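Local structure of sniffer CG10964-PA (Drosophila melanogaster, 1SNY) at residues A[161-165]-A[208-213]. The protein probably reduces carbonyl compounds with NADPH, as a Rossmann-fold member of the short-chain dehydrogenase/reductase family that binds NADP. Numbering follows the deposited sequence.
Sequences MGVGR and YPQRIM
Met161, a selenomethionine, makes the main apolar contact, reaching between Arg211 and Met213. Its chain bends at the last torsion (chi3 33°), which turns CE onto CB of Met213 at 3.6 Å. SE rests against Arg211 CD at 3.8 Å. The same SE approaches Tyr208 CE1 obliquely at 4.1 Å, a Met-aromatic contact. Selenomethionine Met213 sends its own SE past the CA of Gly162. Among the flat groups, Arg165 lays one guanidinium face on Arg211, with Arg211 CB 3.6 Å above the Arg165 plane, over its centre. Within 208-213, the Arg211 guanidinium lies over the Tyr208 ring near its rim, facing CZ, and its NH1 bonds to Tyr208 O at 2.9 Å. Two waters carry the polar links. One joins Gly162 N to Arg211 O; the other accepts a hydrogen bond from Arg165 NH2 and donates one to Gln210 O, 2.7 Å from the water oxygen. Arg165 NE is hydrogen-bonded to Ala153 O of helix 124-155. An alanine in place of Arg165 would probably leave Ala153 O and that water without their donor and strip the flat cover from Arg211 CB. Arg211, at positive phi, is the C-prime residue of the Schellman motif ending helix 187-207. The contact joins the loops leading into the adjacent parallel strands 167-171 and 213-217, with helix 124-155 packed on Ile212.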
loop_
_atom_site.group_PDB
_atom_site.type_symbol
_atom_site.label_atom_id
_atom_site.label_comp_id
_atom_site.label_asym_id
_atom_site.label_seq_id
_atom_site.Cartn_x
_atom_site.Cartn_y
_atom_site.Cartn_z
HETATM N N MSE A 161 -23.905 1.415 15.050
HETATM C CA MSE A 161 -23.075 1.014 13.922
HETATM C C MSE A 161 -22.810 -0.483 13.970
HETATM O O MSE A 161 -22.592 -1.050 15.039
HETATM C CB MSE A 161 -21.760 1.795 13.939
HETATM C CG MSE A 161 -21.933 3.293 13.692
HETATM SE SE MSE A 161 -20.233 4.204 13.503
HETATM C CE MSE A 161 -19.271 2.760 12.666
ATOM N N GLY A 162 -22.843 -1.123 12.805
ATOM C CA GLY A 162 -22.611 -2.551 12.733
ATOM C C GLY A 162 -23.109 -3.078 11.404
ATOM O O GLY A 162 -23.648 -2.321 10.594
ATOM N N VAL A 163 -22.940 -4.372 11.172
ATOM C CA VAL A 163 -23.387 -4.963 9.919
ATOM C C VAL A 163 -24.906 -4.878 9.795
ATOM O O VAL A 163 -25.455 -4.985 8.701
ATOM C CB VAL A 163 -22.943 -6.430 9.806
ATOM C CG1 VAL A 163 -21.430 -6.503 9.653
ATOM C CG2 VAL A 163 -23.386 -7.206 11.044
ATOM N N GLY A 164 -25.579 -4.678 10.923
ATOM C CA GLY A 164 -27.022 -4.561 10.909
ATOM C C GLY A 164 -27.459 -3.253 10.278
ATOM O O GLY A 164 -28.600 -3.127 9.827
ATOM N N ARG A 165 -26.557 -2.277 10.238
ATOM C CA ARG A 165 -26.859 -0.975 9.654
ATOM C C ARG A 165 -26.189 -0.859 8.285
ATOM O O ARG A 165 -26.839 -1.042 7.255
ATOM C CB ARG A 165 -26.377 0.142 10.593
ATOM C CG ARG A 165 -26.798 1.541 10.188
ATOM C CD ARG A 165 -26.601 2.543 11.330
ATOM N NE ARG A 165 -26.887 3.906 10.893
ATOM C CZ ARG A 165 -26.850 4.973 11.682
ATOM N NH1 ARG A 165 -26.543 4.840 12.964
ATOM N NH2 ARG A 165 -27.106 6.175 11.180
ATOM N N TYR A 208 -17.846 8.186 8.306
ATOM C CA TYR A 208 -18.385 8.324 9.655
ATOM C C TYR A 208 -19.679 9.135 9.722
ATOM O O TYR A 208 -20.578 8.807 10.501
ATOM C CB TYR A 208 -17.355 8.951 10.595
ATOM C CG TYR A 208 -17.863 9.021 12.019
ATOM C CD1 TYR A 208 -18.126 7.858 12.736
ATOM C CD2 TYR A 208 -18.152 10.246 12.620
ATOM C CE1 TYR A 208 -18.672 7.908 14.019
ATOM C CE2 TYR A 208 -18.699 10.308 13.901
ATOM C CZ TYR A 208 -18.956 9.136 14.593
ATOM O OH TYR A 208 -19.506 9.184 15.856
ATOM N N PRO A 209 -19.786 10.216 8.927
ATOM C CA PRO A 209 -20.995 11.050 8.920
ATOM C C PRO A 209 -22.270 10.237 8.705
ATOM O O PRO A 209 -23.282 10.475 9.365
ATOM C CB PRO A 209 -20.737 12.014 7.770
ATOM C CG PRO A 209 -19.270 12.221 7.853
ATOM C CD PRO A 209 -18.745 10.816 8.075
ATOM N N GLN A 210 -22.223 9.291 7.768
ATOM C CA GLN A 210 -23.383 8.444 7.495
ATOM C C GLN A 210 -23.351 7.208 8.385
ATOM O O GLN A 210 -24.208 6.329 8.280
ATOM C CB GLN A 210 -23.425 8.016 6.024
ATOM C CG GLN A 210 -23.712 9.137 5.040
ATOM C CD GLN A 210 -22.485 9.963 4.702
ATOM O OE1 GLN A 210 -22.562 10.933 3.947
ATOM N NE2 GLN A 210 -21.342 9.577 5.252
ATOM N N ARG A 211 -22.355 7.156 9.265
ATOM C CA ARG A 211 -22.183 6.052 10.203
ATOM C C ARG A 211 -22.032 4.688 9.533
ATOM O O ARG A 211 -22.645 3.710 9.961
ATOM C CB ARG A 211 -23.354 6.016 11.192
ATOM C CG ARG A 211 -23.448 7.241 12.090
ATOM C CD ARG A 211 -22.240 7.334 13.004
ATOM N NE ARG A 211 -22.396 8.367 14.027
ATOM C CZ ARG A 211 -22.262 9.673 13.815
ATOM N NH1 ARG A 211 -21.965 10.136 12.607
ATOM N NH2 ARG A 211 -22.417 10.518 14.824
ATOM N N ILE A 212 -21.217 4.631 8.478
ATOM C CA ILE A 212 -20.955 3.386 7.770
ATOM C C ILE A 212 -19.635 2.857 8.315
ATOM O O ILE A 212 -18.609 3.523 8.228
ATOM C CB ILE A 212 -20.818 3.608 6.239
ATOM C CG1 ILE A 212 -22.138 4.131 5.673
ATOM C CG2 ILE A 212 -20.419 2.292 5.557
ATOM C CD1 ILE A 212 -22.064 4.527 4.189
HETATM N N MSE A 213 -19.676 1.661 8.882
HETATM C CA MSE A 213 -18.498 1.042 9.477
HETATM C C MSE A 213 -17.554 0.427 8.442
HETATM O O MSE A 213 -18.001 -0.176 7.468
HETATM C CB MSE A 213 -18.954 -0.036 10.472
HETATM C CG MSE A 213 -17.842 -0.702 11.269
HETATM SE SE MSE A 213 -18.542 -1.990 12.539
HETATM C CE MSE A 213 -18.578 -3.543 11.396
HETATM O O HOH W 1 -22.981 0.767 10.668
HETATM O O HOH W 2 -26.803 7.073 8.409
#